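PDB 3QLI: coenzyme A transferase from Yersinia pestis, which probably catalyses the transfer of coenzyme A between acyl-CoA thioesters and short carboxylic acids such as acetate, in the manner of acetyl-CoA hydrolases and transferases. Local coordinates for residues Ile36-Phe47 / Ile67-Ala78; Leu238-Asn247 / Glu264-Leu273. All coordinates share one frame; numbering follows the deposited sequence.

Interaction 1 (Ile36-Phe47 / Ile67-Ala78)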
# COMPACT_ATOMS: atom_id res chain seq x y z
N ILE A 36 26.80 14.48 23.05
CA ILE A 36 25.55 13.79 22.81
C ILE A 36 24.94 13.41 24.16
O ILE A 36 25.61 12.78 24.98
CB ILE A 36 25.76 12.52 21.96
CG1 ILE A 36 26.27 12.88 20.55
CG2 ILE A 36 24.46 11.71 21.86
CD1 ILE A 36 26.74 11.69 19.73
N ALA A 37 23.70 13.80 24.40
CA ALA A 37 23.04 13.51 25.68
C ALA A 37 22.62 12.05 25.81
O ALA A 37 22.28 11.39 24.82
CB ALA A 37 21.82 14.43 25.88
N SER A 38 22.66 11.52 27.04
CA SER A 38 22.04 10.24 27.31
C SER A 38 20.54 10.43 27.14
O SER A 38 20.04 11.55 27.20
CB SER A 38 22.37 9.79 28.74
OG SER A 38 23.73 9.38 28.85
N GLY A 39 19.81 9.35 26.94
CA GLY A 39 18.37 9.45 26.78
C GLY A 39 17.94 10.28 25.58
O GLY A 39 16.83 10.82 25.56
N SER A 40 18.81 10.40 24.58
CA SER A 40 18.48 11.16 23.37
C SER A 40 18.33 10.24 22.14
O SER A 40 18.49 9.02 22.25
CB SER A 40 19.52 12.26 23.09
OG SER A 40 20.79 11.72 22.74
N HIS A 41 18.00 10.84 21.00
CA HIS A 41 17.77 10.08 19.77
C HIS A 41 18.85 10.43 18.74
O HIS A 41 19.03 11.60 18.39
CB HIS A 41 16.40 10.42 19.14
CG HIS A 41 15.22 10.05 19.99
ND1 HIS A 41 13.94 10.48 19.71
CD2 HIS A 41 15.12 9.29 21.11
CE1 HIS A 41 13.10 10.00 20.61
NE2 HIS A 41 13.79 9.28 21.48
N LEU A 42 19.56 9.42 18.26
CA LEU A 42 20.56 9.62 17.23
C LEU A 42 20.16 8.87 15.97
O LEU A 42 19.57 7.79 16.03
CB LEU A 42 21.92 9.14 17.72
CG LEU A 42 23.09 9.32 16.73
CD1 LEU A 42 24.28 9.96 17.38
CD2 LEU A 42 23.46 8.00 16.13
N SER A 43 20.50 9.43 14.81
CA SER A 43 20.34 8.70 13.55
C SER A 43 21.60 8.90 12.73
O SER A 43 22.45 9.73 13.07
CB SER A 43 19.10 9.18 12.79
OG SER A 43 18.85 8.39 11.62
N MET A 44 21.74 8.14 11.66
CA MET A 44 22.93 8.20 10.83
C MET A 44 22.55 7.85 9.40
O MET A 44 21.44 7.38 9.15
CB MET A 44 23.98 7.21 11.33
CG MET A 44 23.44 5.78 11.43
SD MET A 44 24.67 4.64 12.10
CE MET A 44 23.67 3.16 12.33
N GLY A 45 23.47 8.07 8.48
CA GLY A 45 23.25 7.74 7.09
C GLY A 45 23.13 6.25 6.86
O GLY A 45 23.40 5.44 7.75
N MET A 46 22.74 5.87 5.65
CA MET A 46 22.57 4.47 5.29
C MET A 46 23.80 3.81 4.68
O MET A 46 24.47 4.40 3.83
CB MET A 46 21.42 4.31 4.30
CG MET A 46 20.08 4.87 4.74
SD MET A 46 18.85 4.76 3.43
CE MET A 46 18.62 2.99 3.32
N PHE A 47 24.11 2.58 5.11
CA PHE A 47 25.21 1.82 4.52
C PHE A 47 26.58 2.50 4.57
O PHE A 47 27.12 2.78 5.64
CB PHE A 47 24.88 1.37 3.10
CG PHE A 47 25.67 0.16 2.66
CD1 PHE A 47 25.59 -1.03 3.36
CD2 PHE A 47 26.50 0.23 1.55
CE1 PHE A 47 26.32 -2.13 2.97
CE2 PHE A 47 27.23 -0.88 1.15
CZ PHE A 47 27.14 -2.06 1.86
N ILE A 67 27.98 7.19 28.48
CA ILE A 67 26.68 7.51 27.88
C ILE A 67 25.75 6.33 28.05
O ILE A 67 26.19 5.19 28.16
CB ILE A 67 26.80 7.89 26.37
CG1 ILE A 67 25.48 8.47 25.84
CG2 ILE A 67 27.22 6.68 25.54
CD1 ILE A 67 25.60 9.12 24.48
N GLY A 68 24.45 6.62 28.08
CA GLY A 68 23.46 5.58 28.22
C GLY A 68 22.12 5.97 27.64
O GLY A 68 21.90 7.12 27.26
N ASP A 69 21.22 4.99 27.58
CA ASP A 69 19.88 5.16 27.05
C ASP A 69 19.87 5.93 25.74
O ASP A 69 19.03 6.80 25.53
CB ASP A 69 18.95 5.85 28.07
CG ASP A 69 17.49 5.71 27.70
OD1 ASP A 69 17.16 4.69 27.04
OD2 ASP A 69 16.67 6.60 28.02
N LEU A 70 20.82 5.61 24.87
CA LEU A 70 20.89 6.27 23.57
C LEU A 70 20.19 5.41 22.52
O LEU A 70 20.61 4.30 22.22
CB LEU A 70 22.35 6.51 23.15
CG LEU A 70 22.52 7.24 21.81
CD1 LEU A 70 22.03 8.68 21.91
CD2 LEU A 70 23.99 7.21 21.38
N ARG A 71 19.10 5.94 21.97
CA ARG A 71 18.38 5.21 20.94
C ARG A 71 18.98 5.59 19.60
O ARG A 71 19.16 6.78 19.33
CB ARG A 71 16.91 5.58 20.97
CG ARG A 71 16.14 5.09 22.18
CD ARG A 71 14.66 5.35 21.98
NE ARG A 71 13.86 4.88 23.10
CZ ARG A 71 12.54 4.90 23.12
NH1 ARG A 71 11.86 5.36 22.07
NH2 ARG A 71 11.88 4.44 24.19
N VAL A 72 19.28 4.60 18.77
CA VAL A 72 19.76 4.89 17.42
C VAL A 72 18.75 4.37 16.42
O VAL A 72 18.48 3.16 16.35
CB VAL A 72 21.15 4.26 17.16
CG1 VAL A 72 21.62 4.55 15.72
CG2 VAL A 72 22.16 4.77 18.19
N TYR A 73 18.17 5.31 15.66
CA TYR A 73 17.17 5.02 14.65
C TYR A 73 17.84 5.04 13.27
O TYR A 73 18.47 6.03 12.90
CB TYR A 73 16.07 6.08 14.69
CG TYR A 73 15.17 6.05 15.90
CD1 TYR A 73 13.93 5.43 15.85
CD2 TYR A 73 15.54 6.68 17.10
CE1 TYR A 73 13.07 5.42 16.97
CE2 TYR A 73 14.70 6.66 18.22
CZ TYR A 73 13.47 6.03 18.14
OH TYR A 73 12.62 6.02 19.25
N TYR A 74 17.71 3.96 12.49
CA TYR A 74 18.51 3.86 11.27
C TYR A 74 17.99 2.78 10.32
O TYR A 74 17.23 1.91 10.74
CB TYR A 74 19.97 3.55 11.65
CG TYR A 74 20.10 2.17 12.25
CD1 TYR A 74 20.54 1.09 11.49
CD2 TYR A 74 19.75 1.94 13.58
CE1 TYR A 74 20.64 -0.18 12.04
CE2 TYR A 74 19.84 0.66 14.14
CZ TYR A 74 20.28 -0.39 13.37
OH TYR A 74 20.35 -1.66 13.91
N PHE A 75 18.47 2.84 9.08
CA PHE A 75 18.13 1.91 8.00
C PHE A 75 19.40 1.41 7.31
O PHE A 75 20.43 2.09 7.33
CB PHE A 75 17.32 2.62 6.91
CG PHE A 75 15.89 2.90 7.27
CD1 PHE A 75 14.89 2.03 6.89
CD2 PHE A 75 15.55 4.07 7.93
CE1 PHE A 75 13.57 2.30 7.20
CE2 PHE A 75 14.23 4.34 8.24
CZ PHE A 75 13.24 3.45 7.87
N GLU A 76 19.33 0.24 6.67
CA GLU A 76 20.46 -0.30 5.91
C GLU A 76 21.82 -0.41 6.61
O GLU A 76 22.78 0.26 6.22
CB GLU A 76 20.61 0.44 4.57
CG GLU A 76 21.20 -0.41 3.46
CD GLU A 76 20.41 -1.69 3.21
OE1 GLU A 76 19.18 -1.68 3.40
OE2 GLU A 76 21.03 -2.70 2.82
N THR A 77 21.89 -1.24 7.64
CA THR A 77 23.11 -1.44 8.41
C THR A 77 24.30 -2.00 7.62
O THR A 77 24.14 -2.79 6.70
CB THR A 77 22.86 -2.41 9.59
OG1 THR A 77 21.51 -2.30 10.02
CG2 THR A 77 23.80 -2.10 10.74
N ALA A 78 25.49 -1.56 8.01
CA ALA A 78 26.75 -1.98 7.39
C ALA A 78 27.70 -2.46 8.48
O ALA A 78 27.52 -2.13 9.65
CB ALA A 78 27.36 -0.85 6.60
O HOH W 1 16.56 7.56 24.32
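One face of the His41 imidazole is covered by the edge of Tyr73, whose CE2 sits 3.8 Å above the histidine plane, offset toward the rim, a T-shaped pair with planes at 63°. It belongs to a beta-alpha-beta unit, strand 41-44, helix 52-63 and strand 70-74, in the parallel sheet of the N-terminal domain. Arg71 completes the cluster: extended from CG to NE, it runs alongside His41 in the same direction, guanidinium and imidazole only 14° apart in plane. Its NH1 has two partners, donating in the guanidinium plane to Tyr73 OH and forming a salt bridge with the carboxylate of Glu428 of the second subunit, while His41 is held through ND1 by Gly140 O.

Between the strands a parallel ladder forms over Ser40 to Leu42. Leu42 N gives an almost straight bond to Arg71 O at 2.9 Å, and Leu42 O takes the amide of Tyr73; Ser40 O receives Arg71 N. A water bridges Ser40 O and Asp69 O where the strands begin. On the other face, Leu42 CD2 packs on Val72 CG1 at 3.9 Å, the two side chains lying side by side, and Leu42 and Leu70 both reach Leu58 of helix 52-63, which covers this face. Further along, Met44 extends beside Tyr74 and brings CE to 3.7 Å from Tyr74 CG.

Beyond the strands the segments stay joined near the CoA site, to which Glu76 belongs. Phe47 N bonds to Glu76 O, and Met46, bent at its last torsion, turns CE back to 3.5 Å from Glu76 CB. Back on strand 41-44, with its hydroxyl anti to the backbone N (chi1 -175°), Ser43 reaches across to the neighbouring strand, and its OG donates to Tyr73 O at 2.7 Å.

Interaction 2 (Leu238-Asn247 / Glu264-Leu273); sequences LQMGVGALPN and EVLNPGLVDL
Leu238 sends CD1 across to the helix 268-273, meeting Leu270 CD2 at 3.8 Å and, at about a right angle, the side chain of Leu273. Gln239 faces otherwise: its CG passes near the backbone N of Glu264, and its amide is held by Ser334 and Asn336. From the same amide, NE2 donates to a water that in turn donates to Met240 O and accepts from Val265 N, so one solvent molecule joins the two backbones where no direct bond links them.

At Met240 the side chain leaves between the backbone N and the carbonyl carbon (chi1 61°), which places CG 3.9 Å from Leu270 CG; a bend at chi3 then brings CE to 4.0 Å from Leu270 CD2. Strand 238-240 and helix 268-273 run nearly antiparallel, at 154°, with the methionine and leucines filling the space between axes 9.9 Å apart. Here a helix packs on the sheet of the second alpha/beta domain, whose strand 237-240, next to the edge strand 260-261, leads directly into helix 244-252; Val242 in the connection and Ala244 in the first turn of that helix belong to a CoA site.

Gly241 offers its CA to Val265 CG1 and its O to Asn267 ND2, though the 2.4 Å separation is too short for that bond to be more than doubtful. Asn267 is more securely placed by its OD1, which caps the following helix by accepting Leu270 N at 2.8 Å, the donor tilted 33° from the amide's carbonyl plane. Val242 CG1 then slides past Asn267 CB at 3.8 Å and crosses Val265 CG2. In helix 244-247, Pro246 CB touches Asn267 ND2, and Asn247 brings OD1 to 3.4 Å from Gly269 N.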
# COMPACT_ATOMS: atom_id res chain seq x y z
N LEU A 238 13.94 2.33 -15.51
CA LEU A 238 14.29 1.21 -14.64
C LEU A 238 14.39 1.54 -13.15
O LEU A 238 14.93 2.58 -12.76
CB LEU A 238 15.64 0.65 -15.06
CG LEU A 238 15.79 0.14 -16.49
CD1 LEU A 238 17.24 -0.29 -16.71
CD2 LEU A 238 14.84 -1.02 -16.72
N GLN A 239 13.87 0.63 -12.34
CA GLN A 239 14.27 0.53 -10.93
C GLN A 239 14.73 -0.90 -10.71
O GLN A 239 14.09 -1.83 -11.19
CB GLN A 239 13.12 0.85 -9.98
CG GLN A 239 13.45 0.52 -8.51
CD GLN A 239 12.95 -0.85 -8.08
OE1 GLN A 239 11.99 -1.38 -8.66
NE2 GLN A 239 13.59 -1.44 -7.06
N MET A 240 15.85 -1.09 -10.01
CA MET A 240 16.20 -2.43 -9.57
C MET A 240 17.03 -2.46 -8.30
O MET A 240 17.58 -1.44 -7.90
CB MET A 240 16.87 -3.24 -10.68
CG MET A 240 18.17 -2.68 -11.19
SD MET A 240 18.73 -3.71 -12.59
CE MET A 240 17.56 -3.25 -13.86
N GLY A 241 17.11 -3.63 -7.68
CA GLY A 241 17.89 -3.82 -6.46
C GLY A 241 19.35 -4.13 -6.75
O GLY A 241 19.87 -3.85 -7.84
N VAL A 242 20.02 -4.71 -5.76
CA VAL A 242 21.43 -5.05 -5.88
C VAL A 242 21.57 -6.58 -5.97
O VAL A 242 20.65 -7.31 -5.61
CB VAL A 242 22.23 -4.55 -4.66
CG1 VAL A 242 22.28 -3.03 -4.63
CG2 VAL A 242 21.62 -5.09 -3.37
N GLY A 243 22.71 -7.04 -6.48
CA GLY A 243 22.99 -8.47 -6.54
C GLY A 243 23.41 -8.97 -7.91
O GLY A 243 23.49 -8.20 -8.87
N ALA A 244 23.69 -10.27 -7.99
CA ALA A 244 24.13 -10.88 -9.25
C ALA A 244 23.02 -10.82 -10.31
O ALA A 244 23.30 -10.60 -11.49
CB ALA A 244 24.59 -12.32 -9.03
N LEU A 245 21.78 -11.02 -9.89
CA LEU A 245 20.67 -11.06 -10.85
C LEU A 245 20.49 -9.72 -11.58
O LEU A 245 20.58 -9.66 -12.80
CB LEU A 245 19.36 -11.52 -10.18
CG LEU A 245 18.11 -11.58 -11.07
CD1 LEU A 245 18.38 -12.32 -12.40
CD2 LEU A 245 16.94 -12.21 -10.31
N PRO A 246 20.25 -8.63 -10.83
CA PRO A 246 20.21 -7.32 -11.49
C PRO A 246 21.45 -7.03 -12.35
O PRO A 246 21.30 -6.49 -13.45
CB PRO A 246 20.12 -6.33 -10.31
CG PRO A 246 20.24 -7.15 -9.05
CD PRO A 246 19.85 -8.55 -9.42
N ASN A 247 22.64 -7.37 -11.88
CA ASN A 247 23.83 -7.20 -12.72
C ASN A 247 23.69 -7.95 -14.05
O ASN A 247 24.09 -7.45 -15.10
CB ASN A 247 25.09 -7.65 -11.98
CG ASN A 247 25.49 -6.68 -10.88
OD1 ASN A 247 24.83 -5.66 -10.65
ND2 ASN A 247 26.58 -7.00 -10.18
N GLU A 264 15.29 3.19 -6.38
CA GLU A 264 15.55 3.48 -4.97
C GLU A 264 17.05 3.38 -4.73
O GLU A 264 17.69 4.37 -4.36
CB GLU A 264 14.80 2.52 -4.06
CG GLU A 264 15.01 2.81 -2.56
CD GLU A 264 14.53 1.65 -1.70
OE1 GLU A 264 13.33 1.31 -1.76
OE2 GLU A 264 15.36 1.07 -0.97
N VAL A 265 17.62 2.20 -4.94
CA VAL A 265 19.06 2.03 -4.81
C VAL A 265 19.76 2.04 -6.18
O VAL A 265 19.32 1.37 -7.13
CB VAL A 265 19.44 0.71 -4.06
CG1 VAL A 265 19.04 -0.49 -4.86
CG2 VAL A 265 20.95 0.65 -3.78
N LEU A 266 20.84 2.81 -6.27
CA LEU A 266 21.68 2.80 -7.47
C LEU A 266 22.77 1.74 -7.29
O LEU A 266 23.49 1.76 -6.28
CB LEU A 266 22.31 4.16 -7.72
CG LEU A 266 23.12 4.36 -9.01
CD1 LEU A 266 22.22 4.24 -10.24
CD2 LEU A 266 23.82 5.73 -9.00
N ASN A 267 22.85 0.82 -8.24
CA ASN A 267 23.76 -0.33 -8.16
C ASN A 267 24.75 -0.36 -9.32
O ASN A 267 24.58 0.37 -10.30
CB ASN A 267 22.96 -1.65 -8.12
CG ASN A 267 22.21 -1.91 -9.42
OD1 ASN A 267 22.28 -1.13 -10.36
ND2 ASN A 267 21.49 -3.03 -9.48
N PRO A 268 25.80 -1.18 -9.21
CA PRO A 268 26.81 -1.22 -10.27
C PRO A 268 26.26 -1.58 -11.66
O PRO A 268 26.75 -1.06 -12.66
CB PRO A 268 27.78 -2.30 -9.78
CG PRO A 268 27.70 -2.16 -8.25
CD PRO A 268 26.23 -1.91 -8.00
N GLY A 269 25.25 -2.44 -11.73
CA GLY A 269 24.65 -2.79 -13.00
C GLY A 269 24.03 -1.60 -13.71
O GLY A 269 24.23 -1.40 -14.91
N LEU A 270 23.26 -0.79 -12.97
CA LEU A 270 22.63 0.38 -13.55
C LEU A 270 23.68 1.38 -13.99
O LEU A 270 23.54 2.04 -15.03
CB LEU A 270 21.65 1.03 -12.56
CG LEU A 270 20.31 0.32 -12.37
CD1 LEU A 270 19.44 1.03 -11.33
CD2 LEU A 270 19.57 0.19 -13.72
N VAL A 271 24.74 1.52 -13.20
CA VAL A 271 25.76 2.50 -13.52
C VAL A 271 26.50 2.06 -14.78
O VAL A 271 26.94 2.89 -15.58
CB VAL A 271 26.73 2.68 -12.34
CG1 VAL A 271 27.98 3.43 -12.79
CG2 VAL A 271 26.03 3.42 -11.21
N ASP A 272 26.61 0.75 -14.97
CA ASP A 272 27.24 0.23 -16.20
C ASP A 272 26.45 0.68 -17.44
O ASP A 272 27.03 1.08 -18.46
CB ASP A 272 27.36 -1.29 -16.15
CG ASP A 272 28.08 -1.87 -17.35
OD1 ASP A 272 29.31 -1.67 -17.45
OD2 ASP A 272 27.42 -2.52 -18.18
N LEU A 273 25.12 0.63 -17.35
CA LEU A 273 24.27 1.05 -18.46
C LEU A 273 24.41 2.55 -18.72
O LEU A 273 24.34 3.00 -19.87
CB LEU A 273 22.81 0.66 -18.23
CG LEU A 273 22.55 -0.85 -18.08
CD1 LEU A 273 21.06 -1.09 -17.80
CD2 LEU A 273 23.00 -1.60 -19.33
O HOH W 2 16.09 -0.01 -5.98

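Interaction 1 is the more extensive and more buried, a strand-to-strand ladder in the N-terminal sheet; interaction 2 is partly buried and sets a strand and the start of a helix against a second helix in the other domain. Chemistry follows position: direct backbone hydrogen bonds dominate the first, whereas apolar packing, a helix cap and a bridging water dominate the second. Arg71 also ties interaction 1 to the second subunit, while no other chain touches interaction 2. Their centres lie 29 Å apart, yet their ends converge on the CoA site: the side chains of Glu76 and Glu264 are about 6 Å apart, the latter seen covalently linked to CoA in this protein, though no CoA is bound to this chain here.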